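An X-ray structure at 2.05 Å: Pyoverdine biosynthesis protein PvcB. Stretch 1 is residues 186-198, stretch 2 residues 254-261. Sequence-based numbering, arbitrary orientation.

Stretch 1 186-198: RHPRREFPILRFC
Stretch 2 (254-261) ADNLTLLH

Two stretches of one PvcB chain, residues 186-198 and 254-261, meet through side chains rather than through paired backbones: an arginine fork onto carbonyl oxygens at one end, a water-assisted polar cluster at the other, and two separate apolar contacts, at Leu257 and at Leu260, together burying 503 Å². Ile194 to Arg196 runs in roughly the same direction as Thr258 to Leu260, with CA-CA separations of 6.8 Å for His187 and Leu257, 6.1 Å for Ile194 and Thr258, and 7.7 Å for Arg196 and Leu260; no backbone hydrogen bond joins the stretches.

Stretch 1 begins with a tight loop, in which His187 N bonds Phe192 O (2.7 Å) and Glu191 N bonds His187 O (3.0 Å); Glu191 has phi/psi 77/-23. The chain then extends through the strand 193-195. In stretch 2, strand 254-255 breaks at a turn before strand 259-261. Asp255 O accepts from Thr258 N (3.2 Å) and Leu259 N (3.0 Å), while the Asp255 side chain (chi1 t) braces the same turn, OD1 taking Leu257 N at 3.1 Å and OD2 taking Thr258 OG1 at 2.7 Å.

Arg196 makes the most directional contact. Its CA-to-CB bond points away from stretch 2, but chi1 m, chi2 m and chi3 p (82°) fold the chain back so that the guanidinium reaches the turn. NH1 donates to Asn256 O at 3.0 Å (161°) and NH2 to Leu259 O at 2.8 Å (141°), both oxygens lying near the guanidinium plane, where N-H groups can address them. On its own stretch, Arg196 NE donates to Leu195 O at 2.7 Å, which helps hold the group in place. Leu257 O lies over one face, 3.6 Å from Arg196 CZ, and Leu260 CD2 covers the opposite face, 3.5 Å from Arg196 NH2.

At the other end, the CA-to-CB bond of Arg190 (chi1 m, chi2 t, chi3 m) points toward stretch 2, and the side chain forms a salt bridge, Arg190 NH2 to Asp255 OD2, at 3.3 Å, with the oxygen at the guanidinium edge. One water links three side chains: it accepts from Arg190 NH2 (2.9 Å), donates to Asp255 OD1 (2.8 Å) and lies 2.8 Å from His187 NE2. The imidazole of His187 (chi1 t, chi2 -76°) is oriented by its other nitrogen, ND1, which accepts from Arg189 N (3.0 Å) and Arg190 N (2.9 Å). Its CD2 lies 3.6 Å from Thr258 OG1, which also sits at the edge of the Phe192 ring (chi1 p, chi2 90°), 3.5 Å from CZ.

Van der Waals contacts complete the interface. Leu257 (m, t), the residue of stretch 2 most covered by stretch 1, places CB 3.4 Å from His187 NE2 and makes an apolar contact, CD1 to Pro188 CG, at 4.1 Å. The CA-to-CB bond of Ile194 (p, t) points toward stretch 2, and its CD1 lies 3.4 Å from Leu257 O. The CA-to-CB bond of Leu260 (m, t) points toward stretch 1, and its CD1 makes the other apolar contact, 4.0 Å from Phe197 CB, beside the Phe197 backbone while the ring (chi1 t) leads away.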

# COMPACT_ATOMS: atom_id res chain seq x y z
N ARG A 186 -0.49 11.64 -22.70
CA ARG A 186 -1.18 11.09 -21.54
C ARG A 186 -0.20 10.15 -20.83
O ARG A 186 0.63 9.50 -21.48
CB ARG A 186 -2.44 10.34 -21.95
CG ARG A 186 -2.19 9.11 -22.80
CD ARG A 186 -3.51 8.50 -23.23
NE ARG A 186 -3.35 7.24 -23.96
CZ ARG A 186 -3.81 7.02 -25.19
NH1 ARG A 186 -4.46 7.99 -25.84
NH2 ARG A 186 -3.63 5.84 -25.77
N HIS A 187 -0.27 10.10 -19.51
CA HIS A 187 0.56 9.15 -18.80
C HIS A 187 0.24 7.77 -19.35
O HIS A 187 -0.94 7.41 -19.49
CB HIS A 187 0.29 9.20 -17.30
CG HIS A 187 1.21 8.34 -16.49
ND1 HIS A 187 1.08 6.96 -16.44
CD2 HIS A 187 2.28 8.64 -15.73
CE1 HIS A 187 2.02 6.47 -15.66
NE2 HIS A 187 2.76 7.46 -15.21
N PRO A 188 1.28 7.00 -19.70
CA PRO A 188 1.07 5.74 -20.44
C PRO A 188 0.43 4.61 -19.63
O PRO A 188 0.06 3.60 -20.21
CB PRO A 188 2.49 5.36 -20.89
CG PRO A 188 3.40 6.02 -19.87
CD PRO A 188 2.70 7.33 -19.54
N ARG A 189 0.28 4.77 -18.31
CA ARG A 189 -0.45 3.77 -17.53
C ARG A 189 -1.65 4.39 -16.82
O ARG A 189 -2.67 3.74 -16.66
CB ARG A 189 0.48 3.10 -16.50
CG ARG A 189 1.49 2.15 -17.13
CD ARG A 189 0.73 0.97 -17.76
NE ARG A 189 1.49 0.32 -18.83
CZ ARG A 189 2.41 -0.60 -18.62
NH1 ARG A 189 2.67 -0.98 -17.37
NH2 ARG A 189 3.06 -1.16 -19.64
N ARG A 190 -1.52 5.65 -16.42
CA ARG A 190 -2.46 6.24 -15.48
C ARG A 190 -3.26 7.40 -16.06
O ARG A 190 -4.03 8.05 -15.35
CB ARG A 190 -1.72 6.66 -14.21
CG ARG A 190 -1.16 5.46 -13.42
CD ARG A 190 -0.56 5.94 -12.10
NE ARG A 190 0.74 6.58 -12.27
CZ ARG A 190 1.16 7.61 -11.54
NH1 ARG A 190 0.35 8.15 -10.63
NH2 ARG A 190 2.38 8.11 -11.71
N GLU A 191 -3.05 7.66 -17.35
CA GLU A 191 -3.92 8.53 -18.16
C GLU A 191 -3.81 10.04 -18.00
O GLU A 191 -4.20 10.77 -18.91
CB GLU A 191 -5.40 8.11 -18.02
CG GLU A 191 -5.72 6.82 -18.74
CD GLU A 191 -5.60 6.98 -20.25
OE1 GLU A 191 -6.26 7.88 -20.82
OE2 GLU A 191 -4.81 6.22 -20.85
N PHE A 192 -3.30 10.53 -16.87
CA PHE A 192 -3.34 11.98 -16.65
C PHE A 192 -2.41 12.72 -17.61
O PHE A 192 -1.44 12.14 -18.10
CB PHE A 192 -3.04 12.34 -15.20
CG PHE A 192 -1.70 11.86 -14.70
CD1 PHE A 192 -0.58 12.65 -14.82
CD2 PHE A 192 -1.58 10.62 -14.08
CE1 PHE A 192 0.67 12.21 -14.35
CE2 PHE A 192 -0.36 10.17 -13.61
CZ PHE A 192 0.77 10.97 -13.74
N PRO A 193 -2.71 14.00 -17.90
CA PRO A 193 -1.88 14.78 -18.83
C PRO A 193 -0.45 14.99 -18.35
O PRO A 193 -0.21 15.37 -17.20
CB PRO A 193 -2.62 16.13 -18.92
CG PRO A 193 -4.05 15.79 -18.61
CD PRO A 193 -3.96 14.71 -17.55
N ILE A 194 0.49 14.74 -19.25
CA ILE A 194 1.90 14.99 -18.98
C ILE A 194 2.52 15.67 -20.21
O ILE A 194 1.86 15.81 -21.24
CB ILE A 194 2.67 13.67 -18.75
CG1 ILE A 194 2.48 12.74 -19.96
CG2 ILE A 194 2.23 12.98 -17.42
CD1 ILE A 194 3.47 11.53 -19.98
N LEU A 195 3.78 16.07 -20.09
CA LEU A 195 4.54 16.51 -21.25
C LEU A 195 5.64 15.50 -21.54
O LEU A 195 6.24 14.93 -20.61
CB LEU A 195 5.16 17.89 -21.00
CG LEU A 195 4.23 19.04 -20.63
CD1 LEU A 195 5.04 20.28 -20.30
CD2 LEU A 195 3.25 19.34 -21.77
N ARG A 196 5.90 15.26 -22.82
CA ARG A 196 7.12 14.55 -23.24
C ARG A 196 7.87 15.51 -24.16
O ARG A 196 7.40 15.82 -25.24
CB ARG A 196 6.79 13.25 -23.97
CG ARG A 196 6.12 12.18 -23.10
CD ARG A 196 7.06 11.60 -22.03
NE ARG A 196 7.15 12.45 -20.84
CZ ARG A 196 7.81 12.11 -19.72
NH1 ARG A 196 8.44 10.94 -19.64
NH2 ARG A 196 7.84 12.94 -18.69
N PHE A 197 9.02 15.99 -23.71
CA PHE A 197 9.76 17.01 -24.41
C PHE A 197 11.23 16.73 -24.19
O PHE A 197 11.65 16.50 -23.06
CB PHE A 197 9.39 18.38 -23.83
CG PHE A 197 10.20 19.54 -24.36
CD1 PHE A 197 10.34 19.76 -25.73
CD2 PHE A 197 10.75 20.46 -23.49
CE1 PHE A 197 11.07 20.85 -26.21
CE2 PHE A 197 11.47 21.56 -23.96
CZ PHE A 197 11.62 21.75 -25.32
N CYS A 198 12.01 16.69 -25.28
CA CYS A 198 13.46 16.64 -25.15
C CYS A 198 13.97 18.02 -25.56
O CYS A 198 13.78 18.44 -26.70
CB CYS A 198 14.06 15.54 -26.04
SG CYS A 198 15.88 15.35 -25.86
N ALA A 254 12.74 8.64 -8.63
CA ALA A 254 12.09 9.60 -9.52
C ALA A 254 11.13 8.88 -10.46
O ALA A 254 11.44 7.81 -10.97
CB ALA A 254 13.18 10.36 -10.34
N ASP A 255 9.96 9.49 -10.66
CA ASP A 255 8.93 9.00 -11.59
C ASP A 255 9.28 9.48 -13.00
O ASP A 255 8.92 10.59 -13.40
CB ASP A 255 7.55 9.55 -11.14
CG ASP A 255 6.41 9.15 -12.07
OD1 ASP A 255 6.62 8.37 -13.02
OD2 ASP A 255 5.27 9.63 -11.82
N ASN A 256 10.01 8.64 -13.73
CA ASN A 256 10.45 8.95 -15.09
C ASN A 256 9.31 9.11 -16.10
O ASN A 256 9.52 9.65 -17.19
CB ASN A 256 11.44 7.88 -15.57
CG ASN A 256 11.97 8.14 -16.97
OD1 ASN A 256 12.66 9.15 -17.22
ND2 ASN A 256 11.69 7.22 -17.88
N LEU A 257 8.10 8.64 -15.76
CA LEU A 257 6.97 8.73 -16.69
C LEU A 257 6.25 10.08 -16.61
O LEU A 257 5.48 10.43 -17.50
CB LEU A 257 5.96 7.58 -16.46
CG LEU A 257 6.54 6.16 -16.51
CD1 LEU A 257 5.43 5.11 -16.37
CD2 LEU A 257 7.33 5.94 -17.82
N THR A 258 6.52 10.82 -15.54
CA THR A 258 5.86 12.10 -15.27
C THR A 258 6.84 13.27 -15.31
O THR A 258 6.51 14.35 -15.80
CB THR A 258 5.19 12.07 -13.89
OG1 THR A 258 4.23 11.01 -13.85
CG2 THR A 258 4.46 13.40 -13.60
N LEU A 259 8.04 13.07 -14.76
CA LEU A 259 9.03 14.13 -14.72
C LEU A 259 9.86 14.16 -16.00
O LEU A 259 9.87 13.19 -16.77
CB LEU A 259 10.01 13.92 -13.56
CG LEU A 259 9.41 13.72 -12.17
CD1 LEU A 259 10.54 13.43 -11.20
CD2 LEU A 259 8.62 14.96 -11.76
N LEU A 260 10.55 15.27 -16.20
CA LEU A 260 11.70 15.34 -17.09
C LEU A 260 12.86 15.68 -16.18
O LEU A 260 12.65 16.23 -15.09
CB LEU A 260 11.54 16.44 -18.14
CG LEU A 260 10.33 16.27 -19.07
CD1 LEU A 260 10.13 17.48 -19.99
CD2 LEU A 260 10.45 14.97 -19.87
N HIS A 261 14.07 15.37 -16.59
CA HIS A 261 15.21 15.61 -15.73
C HIS A 261 16.39 16.10 -16.55
O HIS A 261 16.44 15.93 -17.77
CB HIS A 261 15.58 14.33 -14.98
CG HIS A 261 16.15 13.27 -15.87
ND1 HIS A 261 17.51 13.06 -15.99
CD2 HIS A 261 15.55 12.39 -16.71
CE1 HIS A 261 17.72 12.08 -16.85
NE2 HIS A 261 16.55 11.66 -17.30
O HOH W 1 4.45 6.67 -13.15